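Local coordinates for L-ribulose 3-epimerase (Methylomonas sp. DH-1, PDB 7CJ7), which epimerises ketoses at C3 with the help of manganese, acting fastest on L-ribulose and also converting D-allulose and D-fructose into one another, at residues Y37-I42 with L207-I212; H183-H188 with T244-S249; Y187-N190 with G195-K198; G213-G218 with T222-F227. All coordinates share one frame; numbering follows the deposited sequence.

Contact 1: Y37-I42 with L207-I212. With MN (manganese (II) ion), chain D.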
loop_
_atom_site.group_PDB
_atom_site.type_symbol
_atom_site.label_atom_id
_atom_site.label_comp_id
_atom_site.label_asym_id
_atom_site.label_seq_id
_atom_site.Cartn_x
_atom_site.Cartn_y
_atom_site.Cartn_z
ATOM N N TYR A 37 -22.158 -8.233 16.798
ATOM C CA TYR A 37 -21.349 -7.022 17.082
ATOM C C TYR A 37 -22.079 -6.141 18.109
ATOM O O TYR A 37 -23.327 -6.189 18.209
ATOM C CB TYR A 37 -21.030 -6.256 15.798
ATOM C CG TYR A 37 -20.024 -6.949 14.917
ATOM C CD1 TYR A 37 -18.663 -6.778 15.102
ATOM C CD2 TYR A 37 -20.433 -7.812 13.917
ATOM C CE1 TYR A 37 -17.740 -7.427 14.303
ATOM C CE2 TYR A 37 -19.522 -8.455 13.096
ATOM C CZ TYR A 37 -18.167 -8.271 13.296
ATOM O OH TYR A 37 -17.249 -8.900 12.502
ATOM N N ASP A 38 -21.300 -5.370 18.875
ATOM C CA ASP A 38 -21.795 -4.370 19.853
ATOM C C ASP A 38 -22.161 -3.064 19.139
ATOM O O ASP A 38 -23.099 -2.381 19.590
ATOM C CB ASP A 38 -20.747 -4.097 20.930
ATOM C CG ASP A 38 -20.363 -5.338 21.704
ATOM O OD1 ASP A 38 -21.282 -6.001 22.216
ATOM O OD2 ASP A 38 -19.157 -5.636 21.781
ATOM N N TYR A 39 -21.437 -2.700 18.085
ATOM C CA TYR A 39 -21.679 -1.419 17.377
ATOM C C TYR A 39 -21.411 -1.589 15.887
ATOM O O TYR A 39 -20.761 -2.559 15.464
ATOM C CB TYR A 39 -20.837 -0.284 17.976
ATOM C CG TYR A 39 -19.351 -0.389 17.748
ATOM C CD1 TYR A 39 -18.754 0.166 16.633
ATOM C CD2 TYR A 39 -18.535 -1.065 18.634
ATOM C CE1 TYR A 39 -17.388 0.081 16.420
ATOM C CE2 TYR A 39 -17.171 -1.178 18.424
ATOM C CZ TYR A 39 -16.593 -0.623 17.302
ATOM O OH TYR A 39 -15.249 -0.746 17.085
ATOM N N ILE A 40 -21.940 -0.651 15.117
ATOM C CA ILE A 40 -21.586 -0.473 13.682
ATOM C C ILE A 40 -20.779 0.819 13.567
ATOM O O ILE A 40 -21.093 1.794 14.272
ATOM C CB ILE A 40 -22.846 -0.450 12.805
ATOM C CG1 ILE A 40 -22.465 -0.291 11.332
ATOM C CG2 ILE A 40 -23.799 0.637 13.269
ATOM C CD1 ILE A 40 -23.379 -0.985 10.390
ATOM N N GLU A 41 -19.750 0.805 12.725
ATOM C CA GLU A 41 -18.954 2.001 12.418
ATOM C C GLU A 41 -19.489 2.572 11.115
ATOM O O GLU A 41 -19.333 1.932 10.075
ATOM C CB GLU A 41 -17.470 1.667 12.343
ATOM C CG GLU A 41 -16.603 2.903 12.214
ATOM C CD GLU A 41 -15.139 2.545 12.141
ATOM O OE1 GLU A 41 -14.630 1.975 13.135
ATOM O OE2 GLU A 41 -14.536 2.786 11.078
ATOM N N ILE A 42 -20.144 3.718 11.201
ATOM C CA ILE A 42 -20.755 4.383 10.017
ATOM C C ILE A 42 -19.692 5.236 9.332
ATOM O O ILE A 42 -19.049 6.022 10.025
ATOM C CB ILE A 42 -21.987 5.199 10.445
ATOM C CG1 ILE A 42 -23.021 4.302 11.129
ATOM C CG2 ILE A 42 -22.558 5.939 9.250
ATOM C CD1 ILE A 42 -24.175 5.046 11.763
ATOM N N LEU A 207 -3.654 4.965 22.869
ATOM C CA LEU A 207 -4.352 4.157 21.838
ATOM C C LEU A 207 -5.840 4.150 22.181
ATOM O O LEU A 207 -6.223 3.580 23.229
ATOM C CB LEU A 207 -3.796 2.732 21.775
ATOM C CG LEU A 207 -4.438 1.845 20.704
ATOM C CD1 LEU A 207 -4.239 2.424 19.312
ATOM C CD2 LEU A 207 -3.895 0.421 20.758
ATOM N N GLY A 208 -6.644 4.800 21.349
ATOM C CA GLY A 208 -8.078 5.000 21.638
ATOM C C GLY A 208 -8.991 4.209 20.722
ATOM O O GLY A 208 -10.204 4.182 21.001
ATOM N N TYR A 209 -8.473 3.601 19.653
ATOM C CA TYR A 209 -9.328 2.926 18.636
ATOM C C TYR A 209 -8.476 1.961 17.809
ATOM O O TYR A 209 -7.302 2.253 17.524
ATOM C CB TYR A 209 -10.014 3.971 17.746
ATOM C CG TYR A 209 -11.371 3.588 17.204
ATOM C CD1 TYR A 209 -11.508 2.729 16.126
ATOM C CD2 TYR A 209 -12.531 4.110 17.752
ATOM C CE1 TYR A 209 -12.757 2.384 15.630
ATOM C CE2 TYR A 209 -13.784 3.779 17.268
ATOM C CZ TYR A 209 -13.904 2.917 16.194
ATOM O OH TYR A 209 -15.152 2.593 15.700
ATOM N N VAL A 210 -9.077 0.840 17.418
ATOM C CA VAL A 210 -8.388 -0.249 16.686
ATOM C C VAL A 210 -9.264 -0.723 15.528
ATOM O O VAL A 210 -10.471 -0.973 15.738
ATOM C CB VAL A 210 -8.032 -1.412 17.625
ATOM C CG1 VAL A 210 -7.641 -2.645 16.829
ATOM C CG2 VAL A 210 -6.949 -1.018 18.611
ATOM N N HIS A 211 -8.660 -0.814 14.347
ATOM C CA HIS A 211 -9.201 -1.555 13.184
ATOM C C HIS A 211 -8.431 -2.858 13.004
ATOM O O HIS A 211 -7.172 -2.841 12.998
ATOM C CB HIS A 211 -9.155 -0.726 11.909
ATOM C CG HIS A 211 -10.242 0.287 11.842
ATOM N ND1 HIS A 211 -10.362 1.154 10.779
ATOM C CD2 HIS A 211 -11.253 0.574 12.693
ATOM C CE1 HIS A 211 -11.433 1.904 10.946
ATOM N NE2 HIS A 211 -11.983 1.590 12.130
ATOM N N ILE A 212 -9.199 -3.929 12.811
ATOM C CA ILE A 212 -8.693 -5.281 12.472
ATOM C C ILE A 212 -8.981 -5.487 10.989
ATOM O O ILE A 212 -10.168 -5.604 10.620
ATOM C CB ILE A 212 -9.340 -6.361 13.352
ATOM C CG1 ILE A 212 -9.136 -6.083 14.842
ATOM C CG2 ILE A 212 -8.850 -7.744 12.951
ATOM C CD1 ILE A 212 -7.688 -5.931 15.249
HETATM MN MN MN D . -9.111 1.462 9.008
#

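Contact 2: H183-H188 with T244-S249. With MN (manganese (II) ion), chain D; SOL (L-sorbose), chain C.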
loop_
_atom_site.group_PDB
_atom_site.type_symbol
_atom_site.label_atom_id
_atom_site.label_comp_id
_atom_site.label_asym_id
_atom_site.label_seq_id
_atom_site.Cartn_x
_atom_site.Cartn_y
_atom_site.Cartn_z
ATOM N N HIS A 183 -5.272 5.979 16.586
ATOM C CA HIS A 183 -6.105 4.892 16.021
ATOM C C HIS A 183 -5.181 4.036 15.155
ATOM O O HIS A 183 -4.549 4.598 14.251
ATOM C CB HIS A 183 -7.297 5.536 15.305
ATOM C CG HIS A 183 -8.138 4.628 14.478
ATOM N ND1 HIS A 183 -9.184 5.120 13.718
ATOM C CD2 HIS A 183 -8.097 3.293 14.262
ATOM C CE1 HIS A 183 -9.754 4.125 13.067
ATOM N NE2 HIS A 183 -9.113 2.988 13.392
ATOM N N LEU A 184 -5.026 2.752 15.487
ATOM C CA LEU A 184 -4.148 1.832 14.728
ATOM C C LEU A 184 -5.021 0.854 13.951
ATOM O O LEU A 184 -6.113 0.500 14.445
ATOM C CB LEU A 184 -3.197 1.094 15.667
ATOM C CG LEU A 184 -2.078 1.946 16.268
ATOM C CD1 LEU A 184 -1.255 1.105 17.224
ATOM C CD2 LEU A 184 -1.178 2.528 15.184
ATOM N N ASP A 185 -4.545 0.465 12.775
ATOM C CA ASP A 185 -5.266 -0.421 11.826
ATOM C C ASP A 185 -4.271 -1.475 11.338
ATOM O O ASP A 185 -3.248 -1.090 10.740
ATOM C CB ASP A 185 -5.861 0.419 10.698
ATOM C CG ASP A 185 -6.616 -0.386 9.655
ATOM O OD1 ASP A 185 -6.194 -1.504 9.364
ATOM O OD2 ASP A 185 -7.610 0.135 9.145
ATOM N N THR A 186 -4.530 -2.755 11.604
ATOM C CA THR A 186 -3.544 -3.836 11.348
ATOM C C THR A 186 -3.184 -3.881 9.855
ATOM O O THR A 186 -2.051 -4.263 9.541
ATOM C CB THR A 186 -4.041 -5.189 11.863
ATOM O OG1 THR A 186 -5.296 -5.502 11.253
ATOM C CG2 THR A 186 -4.173 -5.203 13.371
ATOM N N TYR A 187 -4.108 -3.538 8.959
ATOM C CA TYR A 187 -3.839 -3.526 7.497
ATOM C C TYR A 187 -2.717 -2.525 7.197
ATOM O O TYR A 187 -1.770 -2.849 6.462
ATOM C CB TYR A 187 -5.102 -3.190 6.705
ATOM C CG TYR A 187 -4.834 -2.773 5.282
ATOM C CD1 TYR A 187 -4.504 -3.697 4.311
ATOM C CD2 TYR A 187 -4.913 -1.444 4.904
ATOM C CE1 TYR A 187 -4.244 -3.313 3.004
ATOM C CE2 TYR A 187 -4.664 -1.048 3.599
ATOM C CZ TYR A 187 -4.355 -1.989 2.640
ATOM O OH TYR A 187 -4.102 -1.609 1.352
ATOM N N HIS A 188 -2.827 -1.314 7.742
ATOM C CA HIS A 188 -1.832 -0.231 7.532
ATOM C C HIS A 188 -0.523 -0.572 8.246
ATOM O O HIS A 188 0.549 -0.305 7.676
ATOM C CB HIS A 188 -2.432 1.111 7.951
ATOM C CG HIS A 188 -3.608 1.490 7.119
ATOM N ND1 HIS A 188 -3.496 1.764 5.771
ATOM C CD2 HIS A 188 -4.914 1.639 7.437
ATOM C CE1 HIS A 188 -4.689 2.077 5.299
ATOM N NE2 HIS A 188 -5.571 2.011 6.304
ATOM N N THR A 244 -12.891 -2.570 15.632
ATOM C CA THR A 244 -13.772 -2.689 14.441
ATOM C C THR A 244 -13.135 -3.622 13.416
ATOM O O THR A 244 -11.968 -3.399 13.045
ATOM C CB THR A 244 -14.007 -1.353 13.727
ATOM O OG1 THR A 244 -14.469 -0.363 14.639
ATOM C CG2 THR A 244 -15.005 -1.473 12.599
ATOM N N PHE A 245 -13.886 -4.625 12.970
ATOM C CA PHE A 245 -13.524 -5.426 11.781
ATOM C C PHE A 245 -13.788 -4.564 10.548
ATOM O O PHE A 245 -14.908 -4.034 10.372
ATOM C CB PHE A 245 -14.302 -6.738 11.733
ATOM C CG PHE A 245 -14.165 -7.449 10.412
ATOM C CD1 PHE A 245 -12.916 -7.766 9.900
ATOM C CD2 PHE A 245 -15.281 -7.780 9.669
ATOM C CE1 PHE A 245 -12.789 -8.401 8.671
ATOM C CE2 PHE A 245 -15.154 -8.423 8.447
ATOM C CZ PHE A 245 -13.914 -8.741 7.956
ATOM N N GLU A 246 -12.767 -4.447 9.707
ATOM C CA GLU A 246 -12.814 -3.646 8.471
ATOM C C GLU A 246 -12.396 -4.534 7.298
ATOM O O GLU A 246 -11.366 -5.233 7.397
ATOM C CB GLU A 246 -11.917 -2.422 8.607
ATOM C CG GLU A 246 -12.001 -1.496 7.420
ATOM C CD GLU A 246 -11.435 -0.120 7.715
ATOM O OE1 GLU A 246 -12.180 0.879 7.597
ATOM O OE2 GLU A 246 -10.258 -0.058 8.069
ATOM N N SER A 247 -13.170 -4.500 6.221
ATOM C CA SER A 247 -12.939 -5.370 5.046
ATOM C C SER A 247 -13.587 -4.746 3.817
ATOM O O SER A 247 -14.706 -4.225 3.924
ATOM C CB SER A 247 -13.475 -6.759 5.306
ATOM O OG SER A 247 -13.171 -7.628 4.237
ATOM N N PHE A 248 -12.917 -4.829 2.677
ATOM C CA PHE A 248 -13.436 -4.265 1.413
ATOM C C PHE A 248 -13.336 -5.318 0.316
ATOM O O PHE A 248 -12.284 -5.982 0.176
ATOM C CB PHE A 248 -12.696 -2.981 1.053
ATOM C CG PHE A 248 -12.771 -1.911 2.108
ATOM C CD1 PHE A 248 -13.867 -1.072 2.193
ATOM C CD2 PHE A 248 -11.741 -1.748 3.020
ATOM C CE1 PHE A 248 -13.935 -0.100 3.180
ATOM C CE2 PHE A 248 -11.815 -0.779 4.002
ATOM C CZ PHE A 248 -12.909 0.045 4.078
ATOM N N SER A 249 -14.425 -5.447 -0.438
ATOM C CA SER A 249 -14.522 -6.318 -1.633
ATOM C C SER A 249 -15.228 -5.535 -2.737
ATOM O O SER A 249 -16.078 -4.695 -2.397
ATOM C CB SER A 249 -15.257 -7.593 -1.309
ATOM O OG SER A 249 -15.398 -8.385 -2.476
HETATM MN MN MN D . -9.111 1.462 9.008
HETATM C C1 SOL C . -8.811 3.470 5.168
HETATM O O1 SOL C . -7.828 2.681 4.541
HETATM C C2 SOL C . -9.217 2.907 6.492
HETATM O O2 SOL C . -8.482 2.139 7.090
HETATM C C3 SOL C . -10.587 3.272 7.046
HETATM O O3 SOL C . -10.644 3.047 8.436
HETATM C C4 SOL C . -10.949 4.718 6.724
HETATM O O4 SOL C . -9.997 5.592 7.333
HETATM C C5 SOL C . -12.346 5.121 7.201
HETATM O O5 SOL C . -12.520 6.526 7.021
HETATM C C6 SOL C . -13.464 4.396 6.482
HETATM O O6 SOL C . -14.736 4.785 7.009
#

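Contact 3: Y187-N190 with G195-K198. With SOL (L-sorbose), chain C.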
loop_
_atom_site.group_PDB
_atom_site.type_symbol
_atom_site.label_atom_id
_atom_site.label_comp_id
_atom_site.label_asym_id
_atom_site.label_seq_id
_atom_site.Cartn_x
_atom_site.Cartn_y
_atom_site.Cartn_z
ATOM N N TYR A 187 -4.108 -3.538 8.959
ATOM C CA TYR A 187 -3.839 -3.526 7.497
ATOM C C TYR A 187 -2.717 -2.525 7.197
ATOM O O TYR A 187 -1.770 -2.849 6.462
ATOM C CB TYR A 187 -5.102 -3.190 6.705
ATOM C CG TYR A 187 -4.834 -2.773 5.282
ATOM C CD1 TYR A 187 -4.504 -3.697 4.311
ATOM C CD2 TYR A 187 -4.913 -1.444 4.904
ATOM C CE1 TYR A 187 -4.244 -3.313 3.004
ATOM C CE2 TYR A 187 -4.664 -1.048 3.599
ATOM C CZ TYR A 187 -4.355 -1.989 2.640
ATOM O OH TYR A 187 -4.102 -1.609 1.352
ATOM N N HIS A 188 -2.827 -1.314 7.742
ATOM C CA HIS A 188 -1.832 -0.231 7.532
ATOM C C HIS A 188 -0.523 -0.572 8.246
ATOM O O HIS A 188 0.549 -0.305 7.676
ATOM C CB HIS A 188 -2.432 1.111 7.951
ATOM C CG HIS A 188 -3.608 1.490 7.119
ATOM N ND1 HIS A 188 -3.496 1.764 5.771
ATOM C CD2 HIS A 188 -4.914 1.639 7.437
ATOM C CE1 HIS A 188 -4.689 2.077 5.299
ATOM N NE2 HIS A 188 -5.571 2.011 6.304
ATOM N N MET A 189 -0.603 -1.146 9.445
ATOM C CA MET A 189 0.581 -1.493 10.268
ATOM C C MET A 189 1.412 -2.539 9.520
ATOM O O MET A 189 2.654 -2.487 9.591
ATOM C CB MET A 189 0.161 -2.063 11.624
ATOM C CG MET A 189 -0.599 -1.087 12.483
ATOM S SD MET A 189 -1.145 -1.860 14.018
ATOM C CE MET A 189 0.436 -2.190 14.798
ATOM N N ASN A 190 0.730 -3.449 8.824
ATOM C CA ASN A 190 1.364 -4.576 8.094
ATOM C C ASN A 190 2.346 -4.010 7.060
ATOM O O ASN A 190 3.371 -4.658 6.783
ATOM C CB ASN A 190 0.313 -5.474 7.440
ATOM C CG ASN A 190 0.948 -6.638 6.716
ATOM O OD1 ASN A 190 1.667 -7.430 7.328
ATOM N ND2 ASN A 190 0.750 -6.705 5.411
ATOM N N GLY A 195 7.275 -4.442 12.891
ATOM C CA GLY A 195 6.542 -5.437 13.691
ATOM C C GLY A 195 5.259 -4.850 14.251
ATOM O O GLY A 195 5.045 -3.613 14.141
ATOM N N MET A 196 4.422 -5.680 14.861
ATOM C CA MET A 196 3.030 -5.282 15.182
ATOM C C MET A 196 2.892 -4.863 16.654
ATOM O O MET A 196 1.745 -4.633 17.073
ATOM C CB MET A 196 2.064 -6.424 14.858
ATOM C CG MET A 196 2.123 -6.872 13.400
ATOM S SD MET A 196 1.500 -5.618 12.255
ATOM C CE MET A 196 -0.212 -5.572 12.790
ATOM N N ALA A 197 3.994 -4.725 17.406
ATOM C CA ALA A 197 3.958 -4.467 18.869
ATOM C C ALA A 197 4.438 -3.051 19.208
ATOM O O ALA A 197 3.842 -2.444 20.111
ATOM C CB ALA A 197 4.770 -5.497 19.616
ATOM N N LYS A 198 5.500 -2.577 18.547
ATOM C CA LYS A 198 6.273 -1.362 18.925
ATOM C C LYS A 198 5.335 -0.167 19.150
ATOM O O LYS A 198 5.448 0.489 20.213
ATOM C CB LYS A 198 7.320 -1.101 17.834
ATOM C CG LYS A 198 8.352 -0.017 18.115
ATOM C CD LYS A 198 9.492 -0.052 17.101
ATOM C CE LYS A 198 10.369 1.184 17.075
ATOM N NZ LYS A 198 11.148 1.350 18.321
HETATM C C1 SOL C . -8.811 3.470 5.168
HETATM O O1 SOL C . -7.828 2.681 4.541
HETATM C C2 SOL C . -9.217 2.907 6.492
HETATM O O2 SOL C . -8.482 2.139 7.090
HETATM C C3 SOL C . -10.587 3.272 7.046
HETATM O O3 SOL C . -10.644 3.047 8.436
HETATM C C4 SOL C . -10.949 4.718 6.724
HETATM O O4 SOL C . -9.997 5.592 7.333
HETATM C C5 SOL C . -12.346 5.121 7.201
HETATM O O5 SOL C . -12.520 6.526 7.021
HETATM C C6 SOL C . -13.464 4.396 6.482
HETATM O O6 SOL C . -14.736 4.785 7.009
#

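Contact 4: G213-G218 with T222-F227. With SOL (L-sorbose), chain C.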
loop_
_atom_site.group_PDB
_atom_site.type_symbol
_atom_site.label_atom_id
_atom_site.label_comp_id
_atom_site.label_asym_id
_atom_site.label_seq_id
_atom_site.Cartn_x
_atom_site.Cartn_y
_atom_site.Cartn_z
ATOM N N GLY A 213 -7.927 -5.461 10.183
ATOM C CA GLY A 213 -7.972 -5.742 8.738
ATOM C C GLY A 213 -6.877 -6.716 8.345
ATOM O O GLY A 213 -5.729 -6.565 8.819
ATOM N N GLU A 214 -7.200 -7.692 7.505
ATOM C CA GLU A 214 -6.189 -8.624 6.955
ATOM C C GLU A 214 -5.304 -7.843 5.972
ATOM O O GLU A 214 -5.668 -6.720 5.572
ATOM C CB GLU A 214 -6.888 -9.833 6.328
ATOM C CG GLU A 214 -5.957 -10.974 5.945
ATOM C CD GLU A 214 -4.935 -11.412 6.987
ATOM O OE1 GLU A 214 -5.189 -12.421 7.689
ATOM O OE2 GLU A 214 -3.860 -10.769 7.068
ATOM N N SER A 215 -4.157 -8.404 5.612
ATOM C CA SER A 215 -3.151 -7.756 4.734
ATOM C C SER A 215 -3.782 -7.327 3.408
ATOM O O SER A 215 -3.368 -6.285 2.873
ATOM C CB SER A 215 -1.966 -8.665 4.527
ATOM O OG SER A 215 -2.375 -9.956 4.080
ATOM N N HIS A 216 -4.719 -8.111 2.871
ATOM C CA HIS A 216 -5.395 -7.826 1.578
ATOM C C HIS A 216 -6.816 -7.282 1.799
ATOM O O HIS A 216 -7.527 -7.088 0.791
ATOM C CB HIS A 216 -5.399 -9.082 0.704
ATOM C CG HIS A 216 -5.833 -10.313 1.419
ATOM N ND1 HIS A 216 -6.911 -10.322 2.279
ATOM C CD2 HIS A 216 -5.355 -11.577 1.386
ATOM C CE1 HIS A 216 -7.080 -11.541 2.750
ATOM N NE2 HIS A 216 -6.141 -12.332 2.214
ATOM N N ARG A 217 -7.208 -7.081 3.060
ATOM C CA ARG A 217 -8.505 -6.488 3.505
ATOM C C ARG A 217 -9.661 -7.475 3.286
ATOM O O ARG A 217 -10.829 -7.023 3.294
ATOM C CB ARG A 217 -8.795 -5.156 2.801
ATOM C CG ARG A 217 -7.596 -4.223 2.679
ATOM C CD ARG A 217 -7.964 -2.740 2.561
ATOM N NE ARG A 217 -8.178 -2.112 3.863
ATOM C CZ ARG A 217 -8.157 -0.807 4.092
ATOM N NH1 ARG A 217 -7.966 0.051 3.106
ATOM N NH2 ARG A 217 -8.326 -0.358 5.318
ATOM N N GLY A 218 -9.364 -8.772 3.161
ATOM C CA GLY A 218 -10.378 -9.840 3.028
ATOM C C GLY A 218 -10.609 -10.601 4.327
ATOM O O GLY A 218 -10.523 -9.993 5.408
ATOM N N THR A 222 -6.367 -15.277 6.326
ATOM C CA THR A 222 -6.081 -15.743 4.937
ATOM C C THR A 222 -5.019 -14.857 4.287
ATOM O O THR A 222 -4.852 -14.923 3.053
ATOM C CB THR A 222 -7.341 -15.763 4.065
ATOM O OG1 THR A 222 -7.744 -14.413 3.821
ATOM C CG2 THR A 222 -8.466 -16.557 4.692
ATOM N N GLY A 223 -4.360 -14.020 5.081
ATOM C CA GLY A 223 -3.325 -13.101 4.584
ATOM C C GLY A 223 -2.056 -13.211 5.397
ATOM O O GLY A 223 -1.760 -14.313 5.903
ATOM N N ASN A 224 -1.350 -12.093 5.552
ATOM C CA ASN A 224 0.025 -12.076 6.095
ATOM C C ASN A 224 0.098 -11.362 7.450
ATOM O O ASN A 224 1.213 -11.308 8.023
ATOM C CB ASN A 224 0.966 -11.430 5.085
ATOM C CG ASN A 224 0.968 -12.164 3.765
ATOM O OD1 ASN A 224 1.000 -13.396 3.746
ATOM N ND2 ASN A 224 0.930 -11.421 2.669
ATOM N N VAL A 225 -0.999 -10.803 7.961
ATOM C CA VAL A 225 -0.897 -9.979 9.201
ATOM C C VAL A 225 -0.543 -10.891 10.379
ATOM O O VAL A 225 -1.201 -11.939 10.560
ATOM C CB VAL A 225 -2.156 -9.153 9.499
ATOM C CG1 VAL A 225 -2.170 -8.663 10.937
ATOM C CG2 VAL A 225 -2.279 -7.991 8.536
ATOM N N ASP A 226 0.440 -10.475 11.177
ATOM C CA ASP A 226 0.820 -11.191 12.418
ATOM C C ASP A 226 -0.162 -10.793 13.524
ATOM O O ASP A 226 0.181 -9.946 14.366
ATOM C CB ASP A 226 2.262 -10.889 12.821
ATOM C CG ASP A 226 2.800 -11.817 13.895
ATOM O OD1 ASP A 226 1.977 -12.452 14.590
ATOM O OD2 ASP A 226 4.042 -11.884 14.035
ATOM N N PHE A 227 -1.350 -11.385 13.531
ATOM C CA PHE A 227 -2.370 -11.077 14.562
ATOM C C PHE A 227 -1.898 -11.550 15.937
ATOM O O PHE A 227 -2.253 -10.888 16.928
ATOM C CB PHE A 227 -3.726 -11.666 14.181
ATOM C CG PHE A 227 -4.408 -10.897 13.084
ATOM C CD1 PHE A 227 -4.813 -9.589 13.288
ATOM C CD2 PHE A 227 -4.629 -11.476 11.845
ATOM C CE1 PHE A 227 -5.436 -8.882 12.277
ATOM C CE2 PHE A 227 -5.260 -10.768 10.840
ATOM C CZ PHE A 227 -5.651 -9.468 11.056
HETATM C C1 SOL C . -8.811 3.470 5.168
HETATM O O1 SOL C . -7.828 2.681 4.541
HETATM C C2 SOL C . -9.217 2.907 6.492
HETATM O O2 SOL C . -8.482 2.139 7.090
HETATM C C3 SOL C . -10.587 3.272 7.046
HETATM O O3 SOL C . -10.644 3.047 8.436
HETATM C C4 SOL C . -10.949 4.718 6.724
HETATM O O4 SOL C . -9.997 5.592 7.333
HETATM C C5 SOL C . -12.346 5.121 7.201
HETATM O O5 SOL C . -12.520 6.526 7.021
HETATM C C6 SOL C . -13.464 4.396 6.482
HETATM O O6 SOL C . -14.736 4.785 7.009
HETATM O O HOH W 1 -3.104 -13.402 9.235
#

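Contact 1: Y37-I42 with L207-I212
Inside the closed TIM barrel, Glu41 of strand 39-43 reaches across the interior to His211 and Tyr209 of strand 207-212. The two strand segments run nearly perpendicular, their axes 11.7 Å apart, so side chains alone make the contact. A chi1 of -172° and an extended chain carry the Glu41 carboxylate to the edge of the imidazole, the two planes only 23° apart. His211 NE2 donates to the syn lone pair of Glu41 OE1 at 2.9 Å. On its anti side, 30° out of the carboxylate plane, the same oxygen accepts from Tyr209 OH at 2.7 Å. Thr244 is a further hydrogen-bond partner of OE1, and Ser69 binds OE2, so both buried oxygens are engaged. Tyr39 approaches Tyr209 from the opposite direction, its CE1 3.4 Å from Tyr209 OH, while its own hydroxyl bonds to Thr244. The far nitrogen of the imidazole, His211 ND1, binds manganese at 2.2 Å. Glu41 is thus a second-shell residue that, together with the metal bond, helps to hold the ring's rotation and may make the histidine a more electron-rich ligand. With an alanine here, His211 NE2 and Tyr209 OH would probably lose their shared acceptor, and Ser69 its partner at OE2. A carboxylate behind a metal-bound histidine is a familiar second-shell arrangement of metalloenzyme sites, here set within a TIM barrel.

Contact 2: H183-H188 with T244-S249
Two carboxylate oxygens, Asp185 OD2 and Glu246 OE2, lie only 2.9 Å apart, a closeness explained by the manganese ion they share. Asp185 OD2 binds the metal at 2.0 Å, and Glu246 OE2 does so from a side chain crossing that of Asp185 at about a right angle. Chi1 and chi2 both near 180° stretch Glu246 toward the ion. L-sorbose adds two ligands, O2 and O3, and His211 and Glu152 complete the shell. The second oxygens have other tasks. Asp185 OD1 accepts from Tyr187 N at 2.9 Å, capping helix 186-192 and tying the metal ligand to the helix start. Glu246 OE1 lies 2.8 Å from sugar O3 and 2.9 Å from C3, the carbon that is epimerised, consistent with its assignment by similarity as a proton donor or acceptor. His188 brings its ring edge to the sugar: NE2 donates to O2 at 3.0 Å and, less straight, to O1 at 2.9 Å. Tyr187 CD2 sits 3.5 Å above the centre of one face of the His188 ring. Metal ligands gathered at the C-terminal ends of barrel strands mark the active site of a TIM-barrel sugar epimerase.

Contact 3: Y187-N190 with G195-K198
Bends at chi2 (-68°) and chi3 (-65°) fold the Met196 side chain back on helix 186-192, while a turn at chi3 (65°) swings the Met189 methyl toward the loop 195-198. The two thioethers cross at a slant. Met196 CE rests 3.7 Å from Met189 CB, and its SD lies 4.1 Å from the backbone N of Asn190. In return, Met189 CE comes 3.6 Å from the carbonyl oxygen of Met196, a buried oxygen that has no hydrogen-bond partner in the model. Phe230 of helix 227-236 packs against both methionines. Asn190 ND2 is hydrogen-bonded to the backbone O of Asn190 of the second subunit, so this short helix also takes part in the dimer interface. On another side of it, His188 is directed at L-sorbose, its side chain also touching Val154. A leucine in place of His188 would probably leave sugar O1 and O2 without the N-H they share and more dependent on Arg217. This is plain hydrophobic packing of a short helix against the loop that follows it, within the excursion between strands 180-185 and 207-212 of the TIM barrel.

Contact 4: G213-G218 with T222-F227
Glu214 and Ser215 receive the backbone N-H groups of Val225 and Asn224. Glu214, bent at chi2 (47°), turns its carboxylate so that OE2 takes two donors: Val225 N at 3.0 Å on the syn lone pair and Ser215 N at 2.8 Å on the anti one. Ser215 OG accepts from Asn224 N at 2.8 Å. His216 meets Thr222 edge-on, through a weak bond from NE2 to Thr222 O; its ND1 accepts from Gly218 N in the ring plane, which should limit the imidazole's rotation. One water donates to both Glu214 OE1 and Val225 O. These bonds lie within the long loop between strand 207-212 and helix 227-236, a beta-alpha connection at the catalytic end of the TIM barrel, which includes a type I beta turn from Glu214 to Arg217. Close packing adds Val225 CG2, 3.5 Å from Ser215 N, and Phe227 CZ, 3.7 Å from Gly213 O; locally, Val225 CG1 covers one face of the Phe227 ring. Gly223 CA passes 3.3 Å from Ser215 OG, where a side chain would clash. Arg217 presents its guanidinium edge to L-sorbose: NH1 donates to O1 at 3.0 Å and NH2 to both O1 and O2. Across the dimer interface, Asn224 ND2 bonds to Asn190 O of the second subunit.

From the N terminus, strand 39-43 opens contact 1, which closes at strand 207-212 and joins the two across the barrel. Before that closure, strand 180-185 and helix 186-192 begin contact 2, and contact 3, nested inside contact 1, closes a short loop in the connection after strand 180-185. Contact 2 ties strand 180-185 to the chain at 244-249, so it crosses contact 1; the two meet at manganese and through Thr244. Contact 4, in series after contact 1, organises the connection following strand 207-212; it is nested inside contact 2 and joined to it by Ser247 with Arg217 and Thr186 with Gly213. Contacts 3 and 4 touch at Tyr187 and Asn190, and both reach the second subunit.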